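Local coordinates for putative streptothricin acetyltransferase (Bacillus anthracis, PDB 3PP9), which probably transfers the acetyl group of acetyl coenzyme A, as GNAT-family enzymes do, with streptothricin as its putative acceptor, at residues A81-N85 against Q86-F90. Sequence-based numbering, arbitrary orientation.
Sequences ALLHN and QIIGF
Ala81 faces two residues of the returning strand, Ile88 and Gly89. Its N donates to Gly89 O at 2.8 Å, and its O receives Ile88 N at 2.9 Å, whereas the buried Gly89 N has no partner. This is a beta bulge: the spare residue is taken up at Ile88, whose psi near 0° kinks the strand and swings its side chain over the face carrying Ala81 and Leu83. There Ile88 CG1 comes within 4.2 Å of Ala81 CB, and Val117 of helix 117-131 packs against both residues. Leu82 lies on the other face in a non-hydrogen-bonded pair with Ile87. Leu82 CD2 meets Ile87 CG1 at 3.6 Å, the two side chains slanting across each other, while Phe19, Pro20 and Ile22 also touch Ile87. Outward, the backbone of Leu82 bonds to Leu7 of strand 7-10. Leu83 and Gln86 exchange two backbone bonds, with Leu83 N to Gln86 O at 3.0 Å the straighter of the pair, and so close a beta hairpin within the GNAT sheet, its strands 76-83 and 86-95 joined by the two-residue loop His84-Asn85, a type I' turn from Leu83 to Gln86. On the face that carries Ala81 and Leu83, Leu83 CB rests on Ile88 CD1 at 3.7 Å; Ile88 CG1 sits between the backbone N and the carbonyl carbon (chi1 67°), which directs the extended branch back toward the turn. His84 and Asn85 occupy the turn corners, both with positive phi. Of the two conformers of His84, one turns its ring edge to the Gln86 amide, with His84 CE1 3.5 Å from Gln86 NE2 and the planes 85° apart; the contact is described for that conformer alone.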
ATOM      1  N   ALA A  81      18.339 -19.224   3.553  1.00 13.88           N
ATOM      2  CA  ALA A  81      19.586 -19.507   2.888  1.00 14.47           C
ATOM      3  C   ALA A  81      20.525 -20.137   3.919  1.00 15.56           C
ATOM      4  O   ALA A  81      20.833 -19.524   4.950  1.00 16.54           O
ATOM      5  CB  ALA A  81      20.205 -18.210   2.355  1.00 15.03           C
ATOM      6  N   LEU A  82      21.009 -21.339   3.629  1.00 15.97           N
ATOM      7  CA  LEU A  82      21.901 -22.074   4.506  1.00 17.59           C
ATOM      8  C   LEU A  82      23.281 -22.231   3.894  1.00 18.91           C
ATOM      9  O   LEU A  82      23.417 -22.695   2.761  1.00 19.63           O
ATOM     10  CB  LEU A  82      21.327 -23.482   4.752  1.00 18.30           C
ATOM     11  CG  LEU A  82      20.071 -23.486   5.618  1.00 19.94           C
ATOM     12  CD1 LEU A  82      19.207 -24.708   5.305  1.00 23.51           C
ATOM     13  CD2 LEU A  82      20.480 -23.427   7.077  1.00 22.64           C
ATOM     14  N   LEU A  83      24.299 -21.902   4.686  1.00 20.20           N
ATOM     15  CA  LEU A  83      25.694 -22.037   4.279  1.00 22.11           C
ATOM     16  C   LEU A  83      26.439 -22.542   5.512  1.00 23.12           C
ATOM     17  O   LEU A  83      26.268 -22.002   6.594  1.00 22.38           O
ATOM     18  CB  LEU A  83      26.286 -20.696   3.842  1.00 21.76           C
ATOM     19  CG  LEU A  83      27.658 -20.882   3.194  1.00 23.54           C
ATOM     20  CD1 LEU A  83      27.541 -21.665   1.892  1.00 26.80           C
ATOM     21  CD2 LEU A  83      28.341 -19.557   2.945  1.00 26.87           C
ATOM     22  N   HIS A  84      27.293 -23.549   5.332  0.50 25.75           N
ATOM     23  CA  HIS A  84      28.064 -24.167   6.428  0.50 27.86           C
ATOM     24  C   HIS A  84      27.282 -24.352   7.726  0.50 28.29           C
ATOM     25  O   HIS A  84      27.699 -23.898   8.788  0.50 29.22           O
ATOM     26  CB  HIS A  84      29.439 -23.504   6.690  0.50 28.22           C
ATOM     27  CG  HIS A  84      29.400 -22.024   6.942  0.50 27.11           C
ATOM     28  ND1 HIS A  84      29.021 -21.478   8.150  0.50 25.02           N
ATOM     29  CD2 HIS A  84      29.784 -20.984   6.164  0.50 25.68           C
ATOM     30  CE1 HIS A  84      29.120 -20.161   8.084  0.50 26.03           C
ATOM     31  NE2 HIS A  84      29.593 -19.838   6.895  0.50 23.94           N
ATOM     32  N   ASN A  85      26.142 -25.025   7.609  1.00 28.99           N
ATOM     33  CA  ASN A  85      25.256 -25.323   8.758  1.00 30.14           C
ATOM     34  C   ASN A  85      24.642 -24.121   9.467  1.00 29.14           C
ATOM     35  O   ASN A  85      24.202 -24.229  10.611  1.00 30.72           O
ATOM     36  CB  ASN A  85      25.973 -26.217   9.792  1.00 32.42           C
ATOM     37  CG  ASN A  85      26.518 -27.504   9.187  1.00 36.58           C
ATOM     38  OD1 ASN A  85      27.442 -28.120   9.736  1.00 43.29           O
ATOM     39  ND2 ASN A  85      25.964 -27.910   8.046  1.00 40.51           N
ATOM     40  N   GLN A  86      24.552 -22.979   8.796  1.00 27.19           N
ATOM     41  CA  GLN A  86      24.006 -21.816   9.449  1.00 25.56           C
ATOM     42  C   GLN A  86      23.085 -21.043   8.513  1.00 22.12           C
ATOM     43  O   GLN A  86      23.321 -20.960   7.316  1.00 18.88           O
ATOM     44  CB  GLN A  86      25.126 -20.868   9.895  1.00 27.16           C
ATOM     45  CG  GLN A  86      26.138 -21.435  10.881  1.00 33.20           C
ATOM     46  CD  GLN A  86      27.284 -20.475  11.168  1.00 37.93           C
ATOM     47  OE1 GLN A  86      28.312 -20.869  11.720  1.00 43.69           O
ATOM     48  NE2 GLN A  86      27.121 -19.214  10.775  1.00 42.98           N
ATOM     49  N   ILE A  87      22.016 -20.499   9.074  1.00 20.60           N
ATOM     50  CA  ILE A  87      21.111 -19.664   8.312  1.00 18.88           C
ATOM     51  C   ILE A  87      21.812 -18.298   8.173  1.00 18.90           C
ATOM     52  O   ILE A  87      22.142 -17.651   9.173  1.00 21.32           O
ATOM     53  CB  ILE A  87      19.760 -19.505   9.020  1.00 18.43           C
ATOM     54  CG1 ILE A  87      19.056 -20.860   9.103  1.00 20.92           C
ATOM     55  CG2 ILE A  87      18.879 -18.439   8.296  1.00 17.66           C
ATOM     56  CD1 ILE A  87      17.816 -20.880  10.006  1.00 22.76           C
ATOM     57  N   ILE A  88      22.065 -17.883   6.932  1.00 16.71           N
ATOM     58  CA  ILE A  88      22.745 -16.605   6.655  1.00 16.58           C
ATOM     59  C   ILE A  88      21.860 -15.574   5.940  1.00 16.39           C
ATOM     60  O   ILE A  88      22.312 -14.474   5.608  1.00 16.48           O
ATOM     61  CB  ILE A  88      24.041 -16.811   5.852  1.00 16.66           C
ATOM     62  CG1 ILE A  88      23.742 -17.326   4.432  1.00 17.16           C
ATOM     63  CG2 ILE A  88      24.992 -17.726   6.632  1.00 17.77           C
ATOM     64  CD1 ILE A  88      24.956 -17.299   3.472  1.00 20.63           C
ATOM     65  N   GLY A  89      20.615 -15.942   5.667  1.00 15.59           N
ATOM     66  CA  GLY A  89      19.706 -15.015   5.001  1.00 14.53           C
ATOM     67  C   GLY A  89      18.331 -15.632   4.842  1.00 13.96           C
ATOM     68  O   GLY A  89      18.169 -16.821   5.072  1.00 14.38           O
ATOM     69  N   PHE A  90      17.341 -14.817   4.504  1.00 14.17           N
ATOM     70  CA  PHE A  90      15.992 -15.317   4.345  1.00 12.92           C
ATOM     71  C   PHE A  90      15.155 -14.323   3.544  1.00 12.92           C
ATOM     72  O   PHE A  90      15.547 -13.173   3.340  1.00 12.07           O
ATOM     73  CB  PHE A  90      15.344 -15.598   5.714  1.00 14.54           C
ATOM     74  CG  PHE A  90      15.220 -14.390   6.582  1.00 15.58           C
ATOM     75  CD1 PHE A  90      16.205 -14.070   7.497  1.00 16.21           C
ATOM     76  CD2 PHE A  90      14.137 -13.553   6.471  1.00 17.22           C
ATOM     77  CE1 PHE A  90      16.092 -12.936   8.294  1.00 19.04           C
ATOM     78  CE2 PHE A  90      14.018 -12.415   7.272  1.00 17.68           C
ATOM     79  CZ  PHE A  90      15.009 -12.102   8.165  1.00 19.16           C
TER